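Side-chain contacts in klebicin C activity (Klebsiella pneumoniae, PDB 7NNA), which probably acts as a bacteriocin whose long helical Tol-binding domain helps to bring the toxin into target bacteria through the efflux channel TolC: residues Lys161-Ala164 / Asp165-Ala168; His90-Asn93 / Gln94-Ala97; Lys186-Glu189 / Ala190-Leu194; Gln134-Glu137 / Gln138-Gln141; Glu111-Lys114 / Lys115-Glu119. All blocks are in the same frame, centred on the assembly; numbering follows the deposited sequence.

Interaction 1. Residues Lys161-Ala164 / Asp165-Ala168; sequences KAEA and DRIA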
loop_
_atom_site.group_PDB
_atom_site.type_symbol
_atom_site.label_atom_id
_atom_site.label_comp_id
_atom_site.label_asym_id
_atom_site.label_seq_id
_atom_site.Cartn_x
_atom_site.Cartn_y
_atom_site.Cartn_z
ATOM N N LYS A 161 -0.436 -28.269 -5.502
ATOM C CA LYS A 161 0.324 -29.063 -6.499
ATOM C C LYS A 161 1.541 -29.764 -5.855
ATOM O O LYS A 161 1.754 -30.946 -6.092
ATOM C CB LYS A 161 0.766 -28.154 -7.648
ATOM C CG LYS A 161 1.466 -28.859 -8.818
ATOM C CD LYS A 161 0.646 -30.055 -9.381
ATOM C CE LYS A 161 1.167 -30.680 -10.675
ATOM N NZ LYS A 161 2.662 -30.714 -10.773
ATOM N N ALA A 162 2.335 -29.059 -5.039
ATOM C CA ALA A 162 3.499 -29.643 -4.359
ATOM C C ALA A 162 3.031 -30.831 -3.475
ATOM O O ALA A 162 3.638 -31.906 -3.503
ATOM C CB ALA A 162 4.175 -28.579 -3.479
ATOM N N GLU A 163 1.894 -30.659 -2.784
ATOM C CA GLU A 163 1.374 -31.712 -1.929
ATOM C C GLU A 163 0.914 -32.904 -2.744
ATOM O O GLU A 163 1.231 -34.044 -2.392
ATOM C CB GLU A 163 0.255 -31.183 -1.001
ATOM C CG GLU A 163 -0.300 -32.295 -0.124
ATOM C CD GLU A 163 0.435 -32.583 1.174
ATOM O OE1 GLU A 163 1.226 -31.723 1.629
ATOM O OE2 GLU A 163 0.228 -33.684 1.739
ATOM N N ALA A 164 0.189 -32.664 -3.857
ATOM C CA ALA A 164 -0.288 -33.751 -4.686
ATOM C C ALA A 164 0.897 -34.523 -5.281
ATOM O O ALA A 164 0.816 -35.754 -5.397
ATOM C CB ALA A 164 -1.199 -33.213 -5.782
ATOM N N ASP A 165 1.945 -33.814 -5.690
ATOM C CA ASP A 165 3.124 -34.474 -6.249
ATOM C C ASP A 165 3.848 -35.288 -5.222
ATOM O O ASP A 165 4.313 -36.399 -5.541
ATOM C CB ASP A 165 4.096 -33.479 -6.928
ATOM C CG ASP A 165 3.531 -32.823 -8.197
ATOM O OD1 ASP A 165 2.472 -33.246 -8.665
ATOM O OD2 ASP A 165 4.103 -31.833 -8.655
ATOM N N ARG A 166 3.952 -34.779 -4.003
ATOM C CA ARG A 166 4.607 -35.558 -2.932
ATOM C C ARG A 166 3.800 -36.863 -2.640
ATOM O O ARG A 166 4.394 -37.946 -2.474
ATOM C CB ARG A 166 4.724 -34.724 -1.647
ATOM C CG ARG A 166 5.644 -35.354 -0.623
ATOM C CD ARG A 166 5.442 -34.714 0.718
ATOM N NE ARG A 166 4.533 -35.547 1.477
ATOM C CZ ARG A 166 3.260 -35.285 1.702
ATOM N NH1 ARG A 166 2.735 -34.136 1.303
ATOM N NH2 ARG A 166 2.508 -36.153 2.379
ATOM N N ILE A 167 2.477 -36.771 -2.563
ATOM C CA ILE A 167 1.646 -37.950 -2.283
ATOM C C ILE A 167 1.749 -38.929 -3.462
ATOM O O ILE A 167 1.811 -40.153 -3.232
ATOM C CB ILE A 167 0.173 -37.514 -1.933
ATOM C CG1 ILE A 167 0.107 -36.880 -0.558
ATOM C CG2 ILE A 167 -0.888 -38.647 -2.050
ATOM C CD1 ILE A 167 -1.169 -36.048 -0.366
ATOM N N ALA A 168 1.835 -38.420 -4.710
ATOM C CA ALA A 168 1.969 -39.319 -5.879
ATOM C C ALA A 168 3.305 -40.051 -5.807
ATOM O O ALA A 168 3.376 -41.251 -6.096
ATOM C CB ALA A 168 1.900 -38.504 -7.174
#

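Interaction 2. Residues His90-Asn93 / Gln94-Ala97; sequences HQNN and QQMA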
loop_
_atom_site.group_PDB
_atom_site.type_symbol
_atom_site.label_atom_id
_atom_site.label_comp_id
_atom_site.label_asym_id
_atom_site.label_seq_id
_atom_site.Cartn_x
_atom_site.Cartn_y
_atom_site.Cartn_z
ATOM N N HIS A 90 -8.736 74.711 -2.778
ATOM C CA HIS A 90 -8.365 75.435 -1.566
ATOM C C HIS A 90 -8.028 74.508 -0.376
ATOM O O HIS A 90 -8.484 74.744 0.741
ATOM C CB HIS A 90 -9.464 76.446 -1.179
ATOM C CG HIS A 90 -9.645 77.548 -2.176
ATOM N ND1 HIS A 90 -8.563 78.286 -2.644
ATOM C CD2 HIS A 90 -10.778 78.030 -2.737
ATOM C CE1 HIS A 90 -9.071 79.178 -3.480
ATOM N NE2 HIS A 90 -10.401 79.065 -3.567
ATOM N N GLN A 91 -7.226 73.469 -0.610
ATOM C CA GLN A 91 -6.811 72.565 0.472
ATOM C C GLN A 91 -5.801 73.267 1.397
ATOM O O GLN A 91 -4.848 73.868 0.897
ATOM C CB GLN A 91 -6.151 71.329 -0.114
ATOM C CG GLN A 91 -7.077 70.500 -0.963
ATOM C CD GLN A 91 -6.382 69.229 -1.373
ATOM O OE1 GLN A 91 -5.802 68.510 -0.558
ATOM N NE2 GLN A 91 -6.420 68.942 -2.651
ATOM N N ASN A 92 -6.018 73.223 2.724
ATOM C CA ASN A 92 -5.069 73.832 3.643
ATOM C C ASN A 92 -4.028 72.813 4.096
ATOM O O ASN A 92 -4.220 71.607 3.875
ATOM C CB ASN A 92 -5.802 74.576 4.802
ATOM C CG ASN A 92 -6.281 73.775 5.985
ATOM O OD1 ASN A 92 -6.032 72.588 6.138
ATOM N ND2 ASN A 92 -6.974 74.458 6.895
ATOM N N ASN A 93 -2.912 73.248 4.718
ATOM C CA ASN A 93 -1.855 72.269 5.083
ATOM C C ASN A 93 -2.319 71.106 6.004
ATOM O O ASN A 93 -1.875 69.985 5.800
ATOM C CB ASN A 93 -0.649 72.938 5.650
ATOM C CG ASN A 93 0.093 73.779 4.644
ATOM O OD1 ASN A 93 -0.012 73.599 3.426
ATOM N ND2 ASN A 93 0.858 74.738 5.127
ATOM N N GLN A 94 -3.216 71.373 6.974
ATOM C CA GLN A 94 -3.714 70.324 7.875
ATOM C C GLN A 94 -4.601 69.301 7.147
ATOM O O GLN A 94 -4.482 68.119 7.423
ATOM C CB GLN A 94 -4.407 70.912 9.149
ATOM C CG GLN A 94 -5.898 71.189 9.046
ATOM C CD GLN A 94 -6.518 71.688 10.329
ATOM O OE1 GLN A 94 -7.209 70.947 11.040
ATOM N NE2 GLN A 94 -6.318 72.960 10.637
ATOM N N GLN A 95 -5.439 69.731 6.194
ATOM C CA GLN A 95 -6.303 68.783 5.465
ATOM C C GLN A 95 -5.400 67.948 4.548
ATOM O O GLN A 95 -5.605 66.752 4.434
ATOM C CB GLN A 95 -7.328 69.496 4.582
ATOM C CG GLN A 95 -8.350 70.324 5.277
ATOM C CD GLN A 95 -9.038 71.037 4.134
ATOM O OE1 GLN A 95 -8.574 72.098 3.687
ATOM N NE2 GLN A 95 -10.079 70.407 3.559
HETATM N N MSE A 96 -4.392 68.576 3.890
HETATM C CA MSE A 96 -3.507 67.805 3.009
HETATM C C MSE A 96 -2.723 66.793 3.800
HETATM O O MSE A 96 -2.486 65.670 3.298
HETATM C CB MSE A 96 -2.537 68.763 2.279
HETATM C CG MSE A 96 -3.253 69.517 1.149
HETATM SE SE MSE A 96 -2.058 70.521 -0.002
HETATM C CE MSE A 96 -1.693 71.936 1.174
ATOM N N ALA A 97 -2.263 67.178 5.020
ATOM C CA ALA A 97 -1.512 66.207 5.838
ATOM C C ALA A 97 -2.460 65.084 6.260
ATOM O O ALA A 97 -2.051 63.938 6.253
ATOM C CB ALA A 97 -0.950 66.876 7.081
#

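Interaction 3. Residues Lys186-Glu189 / Ala190-Leu194; sequences KAEE and ARKAL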
loop_
_atom_site.group_PDB
_atom_site.type_symbol
_atom_site.label_atom_id
_atom_site.label_comp_id
_atom_site.label_asym_id
_atom_site.label_seq_id
_atom_site.Cartn_x
_atom_site.Cartn_y
_atom_site.Cartn_z
ATOM N N LYS A 186 4.495 -64.725 -5.553
ATOM C CA LYS A 186 3.872 -65.516 -6.605
ATOM C C LYS A 186 4.857 -66.605 -7.137
ATOM O O LYS A 186 4.449 -67.756 -7.306
ATOM C CB LYS A 186 3.266 -64.607 -7.685
ATOM C CG LYS A 186 2.539 -65.378 -8.790
ATOM C CD LYS A 186 1.970 -64.442 -9.848
ATOM C CE LYS A 186 1.099 -65.204 -10.824
ATOM N NZ LYS A 186 1.539 -64.982 -12.238
ATOM N N ALA A 187 6.162 -66.273 -7.316
ATOM C CA ALA A 187 7.156 -67.233 -7.830
ATOM C C ALA A 187 7.438 -68.303 -6.810
ATOM O O ALA A 187 7.538 -69.468 -7.180
ATOM C CB ALA A 187 8.481 -66.505 -8.174
ATOM N N GLU A 188 7.564 -67.932 -5.528
ATOM C CA GLU A 188 7.801 -68.940 -4.480
ATOM C C GLU A 188 6.616 -69.924 -4.397
ATOM O O GLU A 188 6.832 -71.121 -4.336
ATOM C CB GLU A 188 8.006 -68.210 -3.127
ATOM C CG GLU A 188 7.999 -69.127 -1.920
ATOM C CD GLU A 188 7.641 -68.497 -0.573
ATOM O OE1 GLU A 188 7.034 -67.395 -0.532
ATOM O OE2 GLU A 188 7.930 -69.157 0.450
ATOM N N GLU A 189 5.379 -69.434 -4.456
ATOM C CA GLU A 189 4.187 -70.284 -4.392
ATOM C C GLU A 189 4.086 -71.160 -5.622
ATOM O O GLU A 189 3.765 -72.353 -5.496
ATOM C CB GLU A 189 2.916 -69.392 -4.289
ATOM C CG GLU A 189 2.789 -68.752 -2.918
ATOM C CD GLU A 189 1.769 -67.629 -2.833
ATOM O OE1 GLU A 189 0.875 -67.562 -3.708
ATOM O OE2 GLU A 189 1.865 -66.820 -1.884
ATOM N N ALA A 190 4.418 -70.616 -6.810
ATOM C CA ALA A 190 4.391 -71.437 -8.022
ATOM C C ALA A 190 5.375 -72.595 -7.922
ATOM O O ALA A 190 5.032 -73.738 -8.293
ATOM C CB ALA A 190 4.637 -70.533 -9.282
ATOM N N ARG A 191 6.587 -72.336 -7.386
ATOM C CA ARG A 191 7.567 -73.408 -7.237
ATOM C C ARG A 191 7.063 -74.468 -6.257
ATOM O O ARG A 191 7.114 -75.673 -6.553
ATOM C CB ARG A 191 8.908 -72.854 -6.756
ATOM C CG ARG A 191 9.504 -71.797 -7.682
ATOM C CD ARG A 191 10.921 -71.522 -7.294
ATOM N NE ARG A 191 11.036 -70.716 -6.083
ATOM C CZ ARG A 191 11.132 -69.386 -6.071
ATOM N NH1 ARG A 191 11.050 -68.699 -7.198
ATOM N NH2 ARG A 191 11.303 -68.736 -4.927
ATOM N N LYS A 192 6.558 -74.021 -5.091
ATOM C CA LYS A 192 6.080 -74.965 -4.062
ATOM C C LYS A 192 4.814 -75.731 -4.412
ATOM O O LYS A 192 4.657 -76.893 -3.971
ATOM C CB LYS A 192 5.892 -74.225 -2.722
ATOM C CG LYS A 192 7.229 -73.800 -2.140
ATOM C CD LYS A 192 7.045 -72.884 -0.946
ATOM C CE LYS A 192 8.371 -72.654 -0.244
ATOM N NZ LYS A 192 8.226 -71.822 0.994
ATOM N N ALA A 193 3.955 -75.180 -5.318
ATOM C CA ALA A 193 2.756 -75.906 -5.779
ATOM C C ALA A 193 3.102 -77.108 -6.611
ATOM O O ALA A 193 2.380 -78.107 -6.502
ATOM C CB ALA A 193 1.769 -74.994 -6.521
ATOM N N LEU A 194 4.238 -77.101 -7.333
ATOM C CA LEU A 194 4.692 -78.286 -8.086
ATOM C C LEU A 194 4.985 -79.451 -7.184
ATOM O O LEU A 194 4.677 -80.639 -7.541
ATOM C CB LEU A 194 5.990 -77.997 -8.959
ATOM C CG LEU A 194 5.725 -77.122 -10.218
ATOM C CD1 LEU A 194 7.067 -76.525 -10.793
ATOM C CD2 LEU A 194 4.980 -77.932 -11.292
HETATM O O HOH W 1 10.081 -71.715 -3.332
#

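Interaction 4. Residues Gln134-Glu137 / Gln138-Gln141; sequences QEEE and QRKQ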
loop_
_atom_site.group_PDB
_atom_site.type_symbol
_atom_site.label_atom_id
_atom_site.label_comp_id
_atom_site.label_asym_id
_atom_site.label_seq_id
_atom_site.Cartn_x
_atom_site.Cartn_y
_atom_site.Cartn_z
ATOM N N GLN A 134 -2.128 11.979 -0.449
ATOM C CA GLN A 134 -2.837 10.962 0.391
ATOM C C GLN A 134 -3.602 10.040 -0.544
ATOM O O GLN A 134 -3.556 8.798 -0.391
ATOM C CB GLN A 134 -3.851 11.568 1.394
ATOM C CG GLN A 134 -4.707 10.506 2.187
ATOM C CD GLN A 134 -5.674 11.150 3.182
ATOM O OE1 GLN A 134 -5.435 12.262 3.639
ATOM N NE2 GLN A 134 -6.780 10.460 3.607
ATOM N N GLU A 135 -4.309 10.635 -1.526
ATOM C CA GLU A 135 -5.079 9.850 -2.492
ATOM C C GLU A 135 -4.172 8.901 -3.220
ATOM O O GLU A 135 -4.534 7.736 -3.400
ATOM C CB GLU A 135 -5.775 10.787 -3.540
ATOM C CG GLU A 135 -6.996 11.476 -2.989
ATOM C CD GLU A 135 -7.354 12.808 -3.648
ATOM O OE1 GLU A 135 -6.924 13.065 -4.800
ATOM O OE2 GLU A 135 -8.086 13.595 -3.003
ATOM N N GLU A 136 -3.004 9.390 -3.680
ATOM C CA GLU A 136 -2.067 8.505 -4.422
ATOM C C GLU A 136 -1.525 7.384 -3.564
ATOM O O GLU A 136 -1.412 6.258 -4.044
ATOM C CB GLU A 136 -0.927 9.347 -5.049
ATOM C CG GLU A 136 0.174 8.556 -5.745
ATOM C CD GLU A 136 -0.260 7.692 -6.922
ATOM O OE1 GLU A 136 -1.377 7.902 -7.444
ATOM O OE2 GLU A 136 0.511 6.783 -7.297
ATOM N N GLU A 137 -1.196 7.641 -2.287
ATOM C CA GLU A 137 -0.677 6.551 -1.433
ATOM C C GLU A 137 -1.806 5.502 -1.172
ATOM O O GLU A 137 -1.516 4.324 -1.047
ATOM C CB GLU A 137 -0.146 7.108 -0.113
ATOM C CG GLU A 137 1.123 7.944 -0.297
ATOM C CD GLU A 137 2.246 7.381 -1.163
ATOM O OE1 GLU A 137 2.568 6.176 -1.075
ATOM O OE2 GLU A 137 2.832 8.168 -1.938
ATOM N N GLN A 138 -3.069 5.943 -1.044
ATOM C CA GLN A 138 -4.199 5.017 -0.867
ATOM C C GLN A 138 -4.416 4.242 -2.158
ATOM O O GLN A 138 -4.679 3.050 -2.105
ATOM C CB GLN A 138 -5.460 5.820 -0.522
ATOM C CG GLN A 138 -5.343 6.422 0.878
ATOM C CD GLN A 138 -6.543 7.297 1.278
ATOM O OE1 GLN A 138 -6.601 7.781 2.396
ATOM N NE2 GLN A 138 -7.510 7.554 0.408
ATOM N N ARG A 139 -4.250 4.873 -3.325
ATOM C CA ARG A 139 -4.403 4.165 -4.611
ATOM C C ARG A 139 -3.338 3.045 -4.689
ATOM O O ARG A 139 -3.651 1.878 -5.088
ATOM C CB ARG A 139 -4.226 5.166 -5.798
ATOM C CG ARG A 139 -4.492 4.535 -7.187
ATOM C CD ARG A 139 -3.915 5.370 -8.384
ATOM N NE ARG A 139 -2.437 5.405 -8.366
ATOM C CZ ARG A 139 -1.647 4.416 -8.775
ATOM N NH1 ARG A 139 -2.170 3.297 -9.269
ATOM N NH2 ARG A 139 -0.333 4.522 -8.668
ATOM N N LYS A 140 -2.084 3.393 -4.366
ATOM C CA LYS A 140 -1.005 2.396 -4.447
ATOM C C LYS A 140 -1.241 1.258 -3.456
ATOM O O LYS A 140 -0.949 0.090 -3.751
ATOM C CB LYS A 140 0.347 3.054 -4.164
ATOM C CG LYS A 140 0.679 4.057 -5.254
ATOM C CD LYS A 140 2.079 4.601 -5.204
ATOM C CE LYS A 140 2.354 5.356 -3.960
ATOM N NZ LYS A 140 3.804 5.704 -3.816
ATOM N N GLN A 141 -1.708 1.601 -2.246
ATOM C CA GLN A 141 -2.019 0.578 -1.250
ATOM C C GLN A 141 -3.079 -0.423 -1.769
ATOM O O GLN A 141 -2.882 -1.635 -1.638
ATOM C CB GLN A 141 -2.513 1.248 0.061
ATOM C CG GLN A 141 -2.611 0.166 1.181
ATOM C CD GLN A 141 -3.217 0.746 2.450
ATOM O OE1 GLN A 141 -3.023 1.933 2.742
ATOM N NE2 GLN A 141 -3.993 -0.051 3.178
#

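Interaction 5. Residues Glu111-Lys114 / Lys115-Glu119; sequences EARK and KAERE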
loop_
_atom_site.group_PDB
_atom_site.type_symbol
_atom_site.label_atom_id
_atom_site.label_comp_id
_atom_site.label_asym_id
_atom_site.label_seq_id
_atom_site.Cartn_x
_atom_site.Cartn_y
_atom_site.Cartn_z
ATOM N N GLU A 111 -0.293 46.567 1.354
ATOM C CA GLU A 111 0.914 45.730 1.158
ATOM C C GLU A 111 0.914 44.529 2.067
ATOM O O GLU A 111 1.232 43.422 1.633
ATOM C CB GLU A 111 2.194 46.553 1.371
ATOM C CG GLU A 111 2.366 47.585 0.272
ATOM C CD GLU A 111 2.697 47.058 -1.124
ATOM O OE1 GLU A 111 2.425 47.788 -2.106
ATOM O OE2 GLU A 111 3.232 45.933 -1.247
ATOM N N ALA A 112 0.525 44.711 3.314
ATOM C CA ALA A 112 0.453 43.602 4.272
ATOM C C ALA A 112 -0.662 42.608 3.883
ATOM O O ALA A 112 -0.563 41.394 4.131
ATOM C CB ALA A 112 0.184 44.157 5.668
ATOM N N ARG A 113 -1.723 43.093 3.287
ATOM C CA ARG A 113 -2.858 42.221 2.885
ATOM C C ARG A 113 -2.439 41.406 1.674
ATOM O O ARG A 113 -2.706 40.204 1.617
ATOM C CB ARG A 113 -4.093 43.093 2.551
ATOM C CG ARG A 113 -5.369 42.198 2.420
ATOM C CD ARG A 113 -6.372 42.801 1.406
ATOM N NE ARG A 113 -5.742 42.996 0.085
ATOM C CZ ARG A 113 -5.511 42.047 -0.824
ATOM N NH1 ARG A 113 -5.972 40.806 -0.643
ATOM N NH2 ARG A 113 -4.835 42.331 -1.923
ATOM N N LYS A 114 -1.722 42.029 0.729
ATOM C CA LYS A 114 -1.225 41.313 -0.461
ATOM C C LYS A 114 -0.291 40.181 -0.044
ATOM O O LYS A 114 -0.362 39.067 -0.613
ATOM C CB LYS A 114 -0.468 42.298 -1.384
ATOM C CG LYS A 114 -1.382 43.043 -2.359
ATOM C CD LYS A 114 -0.536 43.826 -3.413
ATOM C CE LYS A 114 -1.374 44.389 -4.563
ATOM N NZ LYS A 114 -2.415 45.486 -4.205
ATOM N N LYS A 115 0.565 40.431 0.948
ATOM C CA LYS A 115 1.472 39.393 1.437
ATOM C C LYS A 115 0.712 38.301 2.191
ATOM O O LYS A 115 0.965 37.106 1.955
ATOM C CB LYS A 115 2.533 40.032 2.327
ATOM C CG LYS A 115 3.576 39.060 2.822
ATOM C CD LYS A 115 4.373 39.651 3.949
ATOM C CE LYS A 115 5.514 38.738 4.334
ATOM N NZ LYS A 115 6.194 39.253 5.533
ATOM N N ALA A 116 -0.256 38.670 3.064
ATOM C CA ALA A 116 -1.045 37.634 3.762
ATOM C C ALA A 116 -1.823 36.766 2.746
ATOM O O ALA A 116 -1.957 35.518 2.935
ATOM C CB ALA A 116 -2.011 38.247 4.746
ATOM N N GLU A 117 -2.303 37.407 1.661
ATOM C CA GLU A 117 -3.018 36.654 0.663
ATOM C C GLU A 117 -2.098 35.722 -0.122
ATOM O O GLU A 117 -2.463 34.565 -0.374
ATOM C CB GLU A 117 -3.869 37.538 -0.259
ATOM C CG GLU A 117 -4.738 36.624 -1.106
ATOM C CD GLU A 117 -5.889 37.296 -1.799
ATOM O OE1 GLU A 117 -5.699 38.449 -2.233
ATOM O OE2 GLU A 117 -6.979 36.682 -1.908
ATOM N N ARG A 118 -0.910 36.193 -0.523
ATOM C CA ARG A 118 0.057 35.314 -1.200
ATOM C C ARG A 118 0.376 34.051 -0.340
ATOM O O ARG A 118 0.397 32.907 -0.853
ATOM C CB ARG A 118 1.351 36.090 -1.454
ATOM C CG ARG A 118 1.650 36.222 -2.946
ATOM C CD ARG A 118 2.943 36.958 -3.265
ATOM N NE ARG A 118 2.764 38.401 -3.201
ATOM C CZ ARG A 118 3.305 39.187 -2.274
ATOM N NH1 ARG A 118 3.062 40.487 -2.279
ATOM N NH2 ARG A 118 4.112 38.678 -1.347
ATOM N N GLU A 119 0.551 34.249 0.965
ATOM C CA GLU A 119 0.845 33.142 1.880
ATOM C C GLU A 119 -0.347 32.214 2.079
ATOM O O GLU A 119 -0.150 30.994 2.190
ATOM C CB GLU A 119 1.347 33.663 3.238
ATOM C CG GLU A 119 2.697 34.341 3.113
ATOM C CD GLU A 119 3.295 34.812 4.424
ATOM O OE1 GLU A 119 4.103 35.770 4.394
ATOM O OE2 GLU A 119 2.948 34.233 5.482
HETATM O O HOH W 2 -3.819 40.485 -3.728
#

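Interaction 1. Residues Lys161-Ala164 / Asp165-Ala168
K161 and D165 face each other one helical turn apart, and their side chains cross obliquely, the lysine chain being bent twice on its way to the acid. The bends, one at chi2 (53°) and one at the last torsion, place K161 NZ 2.8 Å from D165 OD2, on the syn side of that oxygen. The second oxygen is held only weakly, with K161 NZ to D165 OD1 at 3.3 Å, so the ammonium sits off-centre before the carboxylate. K161 CE, 3.5 Å from D165 OD1, lies against the same group.

E163 and R166 offer a different geometry at a spacing of three residues. Here the two chains lie side by side and point the same way, and a single nitrogen serves: R166 NH1 bonds E163 OE2 at 2.6 Å, a distance short enough to be doubtful. The oxygen lies in the guanidinium plane, yet R166 NH1 stands above the carboxylate face, 62° out of its plane and close to both oxygens and the carboxyl carbon. The carboxylate and guanidinium planes are inclined by 64°. The methyl CD1 of I167 packs 3.5 Å from E163 OE2. R166 has a further partner, since NE forms a salt bridge with E170.

Both pairs ride on helix 93-197, which runs antiparallel to helix 14-79. D165 also turns to the neighbouring helix: its OD2 bonds S22 OG and its side chain packs on A19, while A162 rests on H26 of the same helix.

Interaction 2. Residues His90-Asn93 / Gln94-Ala97
The amide groups of N92 and Q95 stand almost at right angles, 85° between their planes, and each meets a backbone N-H of the other residue. Q95 N comes to N92 OD1 at 2.9 Å, nearly along the C=O axis. In return, N92 N reaches Q95 OE1 at 3.0 Å, and here the donor is tilted 30° from the carbonyl plane. In the conformer given, one of two, the amide of Q94 is turned much less against that of N92, and Q94 CG packs on N92 OD1 at 3.2 Å.

The first torsion of N92 (chi1 82°) puts CG between its backbone N and carbonyl carbon, which brings OD1 round over the opening turn of the helix. Q95 extends beyond CG, and the length of its chain carries OE1 back to the start of that turn.

M96, a selenomethionine, packs against Q91 and N93. M96 CG is 3.2 Å from Q91 OE1, and the two chains run at about a right angle. A bend at chi3 brings M96 CE against N93 OD1 (3.3 Å). Q91 is tied to an earlier part of the chain as well, through NE2 to L88 O.

The reciprocal exchange between N92 and Q95 is a capping box: N92 is the N-cap of helix 93-197, and the residue three positions on closes the ring, satisfying N-H groups at both ends of the first turn.

Interaction 3. Residues Lys186-Glu189 / Ala190-Leu194
E188 OE2 receives K192 NZ at 2.7 Å, the shortest polar bond between these side chains, and the pair makes a salt bridge over one helical turn. The lysine nitrogen arrives on the anti side of the oxygen, 21° out of the carboxylate plane, so it meets one oxygen from the outside and does not straddle both. The acid reaches it with CG anti to the backbone N (chi1 169°) and an extended chain. K192 is extended too, and it drapes its aliphatic part back over the preceding turn: K192 CG lies 3.5 Å from E188 O, and CE packs beside E188 CG. The other oxygen, E188 OE1, has a long, weak ion pair with R184.

R191 takes a quite different route. In the conformer modelled here, one of two, it bends at chi3 and lays one face of its guanidinium over the backbone, with A187 O and E188 CA both displaced from the middle of the group. R191 NH1 is 3.5 Å from A187 CB. A water accepts from R191 NE at 3.1 Å and gives a weak bond to E188 O, although with the alternative conformer this bridge is only provisional. A187 O, under the guanidinium, is itself taken by R191 N at 3.0 Å.

An acid followed four residues later by a lysine is the classic intrahelical ion pair, and here it belongs to the last turns of helix 93-197, beyond the reach of helix 14-79, where it runs as a single helix.

Interaction 4. Residues Gln134-Glu137 / Gln138-Gln141
Residues 134-141 form two unbroken turns of alpha helix, each backbone N-H of 138-141 bonding the carbonyl four residues earlier. On this scaffold E136 bends at chi2 (61°), which lays its carboxylate beside the guanidinium of R139, and the arginine grips it side-on with two nitrogens: R139 NE to E136 OE1 at 2.9 Å and R139 NH2 to E136 OE2 at 2.8 Å. Both oxygens are met on the syn side, and the planes differ by only 31°, so the arginine is held against rotation. K140 CD packs 3.4 Å from E136 OE2.

E137 pairs with K140, K140 NZ lying 3.0 Å from E137 OE1, while NZ to OE2 is weak. The same E137 OE1 is also bonded by Q43 NE2 of helix 14-79. Uncharged Q134 and Q138 span a turn through Q134 NE2 to Q138 OE1, 2.9 Å, the donor standing 35° above the carbonyl plane. The acceptor lies close to the plane of the donor's own amide, and Q134 OE1 bonds Q54 NE2 of helix 14-79.

The two-pronged ion pair thus fixes both flat groups, and Q134, bonded at both ends of its amide, is held as well. E137, drawing on a lysine and a glutamine together, would probably stay charged while linking the two helices.

Interaction 5. Residues Glu111-Lys114 / Lys115-Glu119
Continuous alpha helix runs through 111-114 and 115-119, with A116 N to A112 O at 2.9 Å and E117 N to R113 O at 2.8 Å among its regular bonds. Outside that backbone, R113 and E117 lie side by side and point the same way. R113 NH1 bonds E117 OE1 at 2.9 Å with the oxygen in the guanidinium plane, but the nitrogen comes from above the carboxylate, 56° out of its plane, and the two flat groups are close to perpendicular (87°). Bends at chi2 and chi3 turn the arginine to this position.

A water completes a ring beside the ion pair: it accepts from R113 NH2 at 2.8 Å and donates to E117 OE1 at 3.1 Å. The stronger partner of R113 lies nearly one turn back, where E110 OE2 binds its NH2 and also K114 NZ, so that one acid serves two bases. R118 folds one face over K114 O, R118 NH1 lying 4.1 Å from K114 CB.

R113 and E117 both rest on L68, and the buried A116 meets H67. This pattern, a small buried alanine at the seam with ion pairs bordering it, suits an antiparallel helical hairpin built from helices 14-79 and 93-197.

Overall arrangement
All five contacts sit on or at the start of helix 93-197, in the chain order interaction 2, 5, 4, 1, 3. Interaction 2 opens the helix and interaction 3 lies close to its other end, their centres 143 Å apart. Between neighbours along the rod the centres step by 32 to 40 Å, and no two contacts touch. Interactions 5, 4 and 1 lie where helix 14-79 runs antiparallel alongside, whereas interaction 3 is on the overhang. Interaction 4 is near the centre of the chain. Such local ties, repeated along one helix, are consistent with a long, slender rod, a shape that would suit passage of a toxin through TolC.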